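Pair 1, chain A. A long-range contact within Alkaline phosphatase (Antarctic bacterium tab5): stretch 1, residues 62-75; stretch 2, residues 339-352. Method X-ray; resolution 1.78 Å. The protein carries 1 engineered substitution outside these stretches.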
# COMPACT_ATOMS: atom_id res chain seq x y z
N ASN A 62 -13.47 4.54 -7.26
CA ASN A 62 -13.71 3.22 -7.84
C ASN A 62 -12.72 2.19 -7.30
O ASN A 62 -12.98 0.99 -7.33
CB ASN A 62 -13.70 3.31 -9.37
CG ASN A 62 -14.91 4.05 -9.89
OD1 ASN A 62 -16.05 3.62 -9.67
ND2 ASN A 62 -14.69 5.16 -10.59
N TYR A 63 -11.59 2.66 -6.78
CA TYR A 63 -10.69 1.77 -6.05
C TYR A 63 -11.44 0.87 -5.05
O TYR A 63 -11.06 -0.28 -4.85
CB TYR A 63 -9.60 2.56 -5.31
CG TYR A 63 -8.47 3.05 -6.19
CD1 TYR A 63 -8.37 4.39 -6.53
CD2 TYR A 63 -7.52 2.17 -6.68
CE1 TYR A 63 -7.34 4.85 -7.34
CE2 TYR A 63 -6.48 2.62 -7.49
CZ TYR A 63 -6.39 3.95 -7.82
OH TYR A 63 -5.36 4.40 -8.62
N THR A 64 -12.48 1.40 -4.41
CA THR A 64 -13.15 0.65 -3.34
C THR A 64 -13.90 -0.60 -3.83
O THR A 64 -14.33 -1.42 -3.03
CB THR A 64 -14.12 1.51 -2.52
OG1 THR A 64 -15.15 2.00 -3.38
CG2 THR A 64 -13.39 2.67 -1.87
N GLN A 65 -14.07 -0.71 -5.14
CA GLN A 65 -14.71 -1.90 -5.71
C GLN A 65 -13.81 -3.14 -5.63
O GLN A 65 -14.30 -4.26 -5.77
CB GLN A 65 -15.12 -1.66 -7.16
CG GLN A 65 -16.16 -0.58 -7.35
CD GLN A 65 -16.65 -0.48 -8.78
OE1 GLN A 65 -17.11 -1.47 -9.36
NE2 GLN A 65 -16.57 0.71 -9.36
N PHE A 66 -12.51 -2.95 -5.43
CA PHE A 66 -11.58 -4.07 -5.47
C PHE A 66 -11.48 -4.82 -4.14
O PHE A 66 -11.47 -4.22 -3.08
CB PHE A 66 -10.17 -3.62 -5.87
CG PHE A 66 -10.04 -3.21 -7.31
CD1 PHE A 66 -10.04 -1.87 -7.67
CD2 PHE A 66 -9.90 -4.17 -8.31
CE1 PHE A 66 -9.92 -1.50 -8.99
CE2 PHE A 66 -9.78 -3.80 -9.64
CZ PHE A 66 -9.78 -2.47 -9.98
N LYS A 67 -11.40 -6.14 -4.23
CA LYS A 67 -11.19 -6.98 -3.05
C LYS A 67 -9.78 -7.57 -3.09
O LYS A 67 -9.04 -7.53 -2.10
CB LYS A 67 -12.23 -8.10 -3.00
CG LYS A 67 -13.66 -7.60 -2.89
CD LYS A 67 -13.80 -6.68 -1.69
CE LYS A 67 -15.19 -6.10 -1.56
NZ LYS A 67 -15.28 -5.18 -0.38
N ASN A 68 -9.43 -8.14 -4.24
CA ASN A 68 -8.13 -8.78 -4.41
C ASN A 68 -7.03 -7.74 -4.62
O ASN A 68 -7.05 -7.00 -5.60
CB ASN A 68 -8.18 -9.75 -5.59
CG ASN A 68 -9.16 -10.87 -5.36
OD1 ASN A 68 -9.24 -11.42 -4.26
ND2 ASN A 68 -9.92 -11.23 -6.39
N ILE A 69 -6.08 -7.71 -3.69
CA ILE A 69 -5.01 -6.70 -3.68
C ILE A 69 -3.67 -7.37 -3.46
O ILE A 69 -3.55 -8.29 -2.64
CB ILE A 69 -5.27 -5.67 -2.55
CG1 ILE A 69 -6.53 -4.87 -2.85
CG2 ILE A 69 -4.06 -4.77 -2.36
CD1 ILE A 69 -7.10 -4.09 -1.66
N GLY A 70 -2.65 -6.93 -4.21
CA GLY A 70 -1.29 -7.44 -4.03
C GLY A 70 -0.31 -6.28 -3.97
O GLY A 70 -0.72 -5.13 -3.97
N LEU A 71 0.99 -6.58 -3.91
CA LEU A 71 2.02 -5.55 -3.83
C LEU A 71 3.16 -5.97 -4.73
O LEU A 71 3.56 -7.12 -4.71
CB LEU A 71 2.55 -5.38 -2.40
CG LEU A 71 1.57 -4.96 -1.30
CD1 LEU A 71 2.20 -4.99 0.09
CD2 LEU A 71 1.01 -3.58 -1.59
N ILE A 72 3.67 -5.04 -5.54
CA ILE A 72 4.84 -5.34 -6.36
C ILE A 72 6.09 -4.57 -5.97
O ILE A 72 6.04 -3.41 -5.56
CB ILE A 72 4.58 -5.11 -7.88
CG1 ILE A 72 4.00 -3.71 -8.14
CG2 ILE A 72 3.65 -6.17 -8.41
CD1 ILE A 72 3.88 -3.38 -9.66
N LYS A 73 7.23 -5.24 -6.13
CA LYS A 73 8.53 -4.63 -5.93
C LYS A 73 9.02 -4.18 -7.30
O LYS A 73 8.99 -4.97 -8.25
CB LYS A 73 9.50 -5.64 -5.31
CG LYS A 73 10.84 -5.00 -4.97
CD LYS A 73 11.77 -5.94 -4.21
CE LYS A 73 13.12 -5.27 -3.99
NZ LYS A 73 14.06 -6.19 -3.31
N THR A 74 9.46 -2.93 -7.42
CA THR A 74 9.60 -2.32 -8.74
C THR A 74 11.03 -2.10 -9.25
O THR A 74 11.21 -1.54 -10.34
CB THR A 74 8.90 -0.96 -8.78
OG1 THR A 74 9.52 -0.09 -7.81
CG2 THR A 74 7.41 -1.10 -8.47
N SER A 75 12.04 -2.51 -8.49
CA SER A 75 13.43 -2.26 -8.91
C SER A 75 13.74 -2.89 -10.27
O SER A 75 13.20 -3.93 -10.62
CB SER A 75 14.43 -2.75 -7.85
OG SER A 75 14.28 -2.05 -6.62
N ALA A 339 11.34 4.01 -4.52
CA ALA A 339 11.35 2.55 -4.63
C ALA A 339 10.35 1.83 -3.72
O ALA A 339 10.50 0.63 -3.47
CB ALA A 339 12.77 2.02 -4.39
N THR A 340 9.32 2.52 -3.24
CA THR A 340 8.29 1.83 -2.44
C THR A 340 7.62 0.72 -3.23
O THR A 340 7.50 0.79 -4.45
CB THR A 340 7.19 2.78 -1.93
OG1 THR A 340 6.19 2.02 -1.23
CG2 THR A 340 6.55 3.51 -3.10
N LEU A 341 7.18 -0.33 -2.52
CA LEU A 341 6.31 -1.32 -3.13
C LEU A 341 5.03 -0.62 -3.58
O LEU A 341 4.63 0.40 -3.01
CB LEU A 341 5.97 -2.44 -2.14
CG LEU A 341 7.09 -3.30 -1.57
CD1 LEU A 341 6.52 -4.37 -0.62
CD2 LEU A 341 7.87 -3.95 -2.66
N ILE A 342 4.38 -1.19 -4.59
CA ILE A 342 3.23 -0.58 -5.23
C ILE A 342 2.02 -1.52 -5.19
O ILE A 342 2.14 -2.70 -5.50
CB ILE A 342 3.58 -0.28 -6.72
CG1 ILE A 342 4.63 0.84 -6.80
CG2 ILE A 342 2.32 0.01 -7.55
CD1 ILE A 342 4.15 2.20 -6.28
N PRO A 343 0.84 -1.00 -4.82
CA PRO A 343 -0.38 -1.81 -4.79
C PRO A 343 -0.81 -2.28 -6.17
O PRO A 343 -0.69 -1.54 -7.16
CB PRO A 343 -1.44 -0.85 -4.23
CG PRO A 343 -0.70 0.32 -3.69
CD PRO A 343 0.61 0.40 -4.42
N VAL A 344 -1.30 -3.51 -6.23
CA VAL A 344 -1.92 -4.07 -7.42
C VAL A 344 -3.36 -4.40 -7.04
O VAL A 344 -3.60 -5.00 -5.99
CB VAL A 344 -1.25 -5.39 -7.82
CG1 VAL A 344 -2.00 -6.05 -8.98
CG2 VAL A 344 0.22 -5.15 -8.14
N PHE A 345 -4.30 -4.01 -7.90
CA PHE A 345 -5.71 -4.31 -7.70
C PHE A 345 -6.20 -5.17 -8.86
O PHE A 345 -5.87 -4.89 -10.01
CB PHE A 345 -6.54 -3.03 -7.64
CG PHE A 345 -6.08 -2.04 -6.60
CD1 PHE A 345 -6.63 -2.04 -5.31
CD2 PHE A 345 -5.13 -1.09 -6.91
CE1 PHE A 345 -6.21 -1.13 -4.35
CE2 PHE A 345 -4.70 -0.16 -5.95
CZ PHE A 345 -5.25 -0.18 -4.67
N ALA A 346 -6.99 -6.20 -8.57
CA ALA A 346 -7.52 -7.04 -9.64
C ALA A 346 -8.97 -7.44 -9.40
O ALA A 346 -9.35 -7.82 -8.30
CB ALA A 346 -6.65 -8.28 -9.85
N TYR A 347 -9.77 -7.37 -10.46
CA TYR A 347 -11.18 -7.75 -10.40
C TYR A 347 -11.50 -8.66 -11.57
O TYR A 347 -11.08 -8.40 -12.69
CB TYR A 347 -12.08 -6.52 -10.49
CG TYR A 347 -13.54 -6.91 -10.55
CD1 TYR A 347 -14.28 -7.07 -9.39
CD2 TYR A 347 -14.15 -7.19 -11.77
CE1 TYR A 347 -15.60 -7.45 -9.44
CE2 TYR A 347 -15.48 -7.58 -11.82
CZ TYR A 347 -16.20 -7.71 -10.66
OH TYR A 347 -17.52 -8.10 -10.70
N GLY A 348 -12.28 -9.71 -11.32
CA GLY A 348 -12.76 -10.56 -12.40
C GLY A 348 -12.13 -11.94 -12.38
O GLY A 348 -11.40 -12.28 -11.45
N PRO A 349 -12.43 -12.76 -13.40
CA PRO A 349 -11.91 -14.13 -13.50
C PRO A 349 -10.39 -14.14 -13.44
O PRO A 349 -9.75 -13.45 -14.23
CB PRO A 349 -12.36 -14.58 -14.89
CG PRO A 349 -13.53 -13.74 -15.21
CD PRO A 349 -13.33 -12.42 -14.51
N GLY A 350 -9.83 -14.91 -12.51
CA GLY A 350 -8.39 -15.00 -12.36
C GLY A 350 -7.77 -13.95 -11.44
O GLY A 350 -6.56 -13.96 -11.19
N SER A 351 -8.59 -13.04 -10.94
CA SER A 351 -8.06 -11.91 -10.18
C SER A 351 -7.33 -12.35 -8.90
O SER A 351 -6.44 -11.65 -8.41
CB SER A 351 -9.16 -10.88 -9.85
OG SER A 351 -10.21 -11.47 -9.10
N GLU A 352 -7.67 -13.52 -8.38
CA GLU A 352 -7.05 -14.02 -7.15
C GLU A 352 -5.56 -14.31 -7.35
O GLU A 352 -4.79 -14.35 -6.40
CB GLU A 352 -7.76 -15.29 -6.65
CG GLU A 352 -9.21 -15.10 -6.21
CD GLU A 352 -10.20 -14.96 -7.37
OE1 GLU A 352 -9.81 -15.14 -8.56
OE2 GLU A 352 -11.38 -14.66 -7.09
O HOH W 1 -11.46 -7.80 -6.53
O HOH W 2 8.24 2.18 -6.66
O HOH W 3 9.71 -1.79 -4.90

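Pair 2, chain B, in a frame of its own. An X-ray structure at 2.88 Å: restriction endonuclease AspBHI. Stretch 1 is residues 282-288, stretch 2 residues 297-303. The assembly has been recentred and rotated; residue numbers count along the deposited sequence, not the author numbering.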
# COMPACT_ATOMS: atom_id res chain seq x y z
N ASP B 282 21.92 -8.19 -0.93
CA ASP B 282 20.76 -7.95 -0.07
C ASP B 282 19.93 -6.81 -0.64
O ASP B 282 20.04 -5.67 -0.19
CB ASP B 282 21.22 -7.61 1.35
CG ASP B 282 20.07 -7.21 2.25
OD1 ASP B 282 18.95 -7.74 2.06
OD2 ASP B 282 20.29 -6.36 3.14
N GLY B 283 19.08 -7.12 -1.62
CA GLY B 283 18.25 -6.10 -2.24
C GLY B 283 17.16 -5.60 -1.31
O GLY B 283 16.45 -6.39 -0.70
N ILE B 284 17.04 -4.28 -1.19
CA ILE B 284 15.98 -3.71 -0.36
C ILE B 284 15.17 -2.66 -1.09
O ILE B 284 15.62 -2.10 -2.10
CB ILE B 284 16.51 -3.09 0.96
CG1 ILE B 284 17.38 -1.87 0.67
CG2 ILE B 284 17.23 -4.13 1.80
CD1 ILE B 284 17.78 -1.11 1.91
N GLY B 285 13.98 -2.39 -0.57
CA GLY B 285 13.06 -1.45 -1.16
C GLY B 285 12.40 -0.54 -0.14
O GLY B 285 12.32 -0.87 1.04
N ARG B 286 11.93 0.61 -0.61
CA ARG B 286 11.19 1.54 0.23
C ARG B 286 9.79 1.79 -0.36
O ARG B 286 9.64 2.04 -1.56
CB ARG B 286 11.96 2.85 0.41
CG ARG B 286 11.59 3.65 1.65
CD ARG B 286 12.20 3.06 2.92
NE ARG B 286 13.65 3.21 2.98
CZ ARG B 286 14.40 2.87 4.03
NH1 ARG B 286 13.83 2.36 5.11
NH2 ARG B 286 15.71 3.04 3.99
N LEU B 287 8.78 1.71 0.49
CA LEU B 287 7.38 1.82 0.07
C LEU B 287 6.65 2.88 0.88
O LEU B 287 6.83 2.97 2.09
CB LEU B 287 6.68 0.47 0.24
CG LEU B 287 5.18 0.40 -0.04
CD1 LEU B 287 4.93 0.55 -1.52
CD2 LEU B 287 4.61 -0.91 0.48
N ARG B 288 5.83 3.68 0.22
CA ARG B 288 5.06 4.70 0.92
C ARG B 288 3.63 4.21 1.11
O ARG B 288 3.03 3.67 0.19
CB ARG B 288 5.07 6.01 0.13
CG ARG B 288 4.70 7.24 0.89
CD ARG B 288 5.18 8.47 0.13
NE ARG B 288 5.02 8.29 -1.31
CZ ARG B 288 5.34 9.21 -2.22
NH1 ARG B 288 5.84 10.38 -1.86
NH2 ARG B 288 5.15 8.94 -3.51
N GLU B 297 6.86 5.71 5.40
CA GLU B 297 7.64 4.79 4.58
C GLU B 297 7.94 3.53 5.36
O GLU B 297 8.23 3.57 6.56
CB GLU B 297 8.94 5.44 4.10
CG GLU B 297 8.78 6.26 2.84
CD GLU B 297 10.12 6.76 2.31
OE1 GLU B 297 11.14 6.60 3.01
OE2 GLU B 297 10.14 7.31 1.18
N VAL B 298 7.85 2.40 4.67
CA VAL B 298 8.16 1.10 5.25
C VAL B 298 9.19 0.44 4.34
O VAL B 298 9.14 0.62 3.13
CB VAL B 298 6.90 0.22 5.35
CG1 VAL B 298 5.93 0.80 6.36
CG2 VAL B 298 6.23 0.08 3.99
N ASP B 299 10.13 -0.29 4.92
CA ASP B 299 11.13 -0.95 4.10
C ASP B 299 10.81 -2.42 3.91
O ASP B 299 10.20 -3.05 4.77
CB ASP B 299 12.54 -0.76 4.69
CG ASP B 299 12.60 -1.03 6.19
OD1 ASP B 299 11.65 -1.64 6.73
OD2 ASP B 299 13.60 -0.63 6.82
N PHE B 300 11.20 -2.97 2.76
CA PHE B 300 11.04 -4.40 2.53
C PHE B 300 12.29 -5.03 1.94
O PHE B 300 13.08 -4.36 1.30
CB PHE B 300 9.83 -4.70 1.65
CG PHE B 300 9.92 -4.12 0.27
CD1 PHE B 300 9.53 -2.81 0.03
CD2 PHE B 300 10.37 -4.88 -0.79
CE1 PHE B 300 9.61 -2.27 -1.25
CE2 PHE B 300 10.45 -4.35 -2.07
CZ PHE B 300 10.07 -3.04 -2.29
N ALA B 301 12.46 -6.33 2.17
CA ALA B 301 13.58 -7.04 1.58
C ALA B 301 13.12 -7.80 0.34
O ALA B 301 12.07 -8.43 0.35
CB ALA B 301 14.20 -8.00 2.59
N LEU B 302 13.92 -7.73 -0.72
CA LEU B 302 13.59 -8.42 -1.97
C LEU B 302 14.43 -9.68 -2.13
O LEU B 302 15.62 -9.70 -1.79
CB LEU B 302 13.82 -7.48 -3.15
CG LEU B 302 13.49 -8.01 -4.55
CD1 LEU B 302 12.04 -8.42 -4.64
CD2 LEU B 302 13.82 -6.98 -5.61
N GLU B 303 13.81 -10.75 -2.62
CA GLU B 303 14.52 -11.99 -2.90
C GLU B 303 14.03 -12.51 -4.24
O GLU B 303 12.83 -12.68 -4.44
CB GLU B 303 14.26 -13.03 -1.81
CG GLU B 303 14.94 -14.37 -2.05
CD GLU B 303 16.43 -14.36 -1.73
OE1 GLU B 303 16.83 -13.72 -0.74
OE2 GLU B 303 17.20 -15.00 -2.48

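Both pairs are two neighbouring antiparallel strands. In pair 1 the strands are far apart in sequence: the closest touching partners are 266 apart in sequence. In pair 2 the smallest separation is 9. The strand axes run at 145° in pair 1 and 151° in pair 2. Fourteen central residues superpose with an RMSD of 0.7 Å.

The register is the same. Gly A70 matches Gly B285, and Val A344 matches Phe B300. Each glycine forms a hydrogen-bonded pair with its partner. In pair 1, Gly A70 N donates to Val A344 O (2.8 Å) and Val A344 N to Gly A70 O (2.8 Å). In pair 2, Gly B285 N donates to Phe B300 O (2.9 Å) and Phe B300 N to Gly B285 O (2.9 Å). Two residues on, Ile A72 with Ile A342 matches Leu B287 with Val B298, again with two bonds each. Ala A346 N to Asn A68 O (3.1 Å) corresponds to Leu B302 N to Gly B283 O (2.9 Å).

The glycine sites are packed differently. In pair 2 the Phe B300 ring lies over Gly B285, with Gly B285 CA 3.7 Å from the ring centroid. A CB on Gly B285 would sit 2.1 Å from Phe B300 CZ, a clash, so the ring takes the space a side chain would need. In pair 1 the smaller Val A344 makes no such demand. An ideal CB on Gly A70 would lie 4.0 Å from Val A344 CB. On the same face, Val A344 CG2 meets Ile A72 CG2 at 3.6 Å. The equivalent contact in pair 2 is looser, with Leu B287 CB to Phe B300 CE1 at 4.3 Å.

The other face differs in chemistry. Leu A71 and Pro A343 match Arg B286 and Asp B299. The first pair is apolar, with Leu A71 CD2 3.9 Å from Pro A343 CA. The second is charged: Arg B286 NH1 and Asp B299 OD2 form a salt bridge at 3.5 Å. Leu A341 matches Glu B297, and the chemistry changes with it. Leu A71 CD1 approaches Leu A341 CD1 at 4.4 Å. Arg B286 NE lies 4.2 Å from Glu B297 OE1, too far for a salt bridge, and no N-H points at that oxygen.

Ile A69 and Ile B284 match in identity, but their partners do not. Phe A345 is large, and 110 Å² of it is covered by stretch 1. Its CB sits over one face of the Phe A66 ring, 3.5 Å from the centroid. Tyr A63 CE2 comes within 3.6 Å of Phe A345 CE2. Pair 2 has Ala B301 here, and stretch 1 covers 20 Å² of it.

Asn A68 matches Gly B283. Its ND2 gives a weak hydrogen bond to Ser A351 OG (2.7 Å). Gly B283 has no side chain and contributes through its backbone. The total buried surface is 998 Å² in pair 1 and 596 Å² in the shorter pair 2.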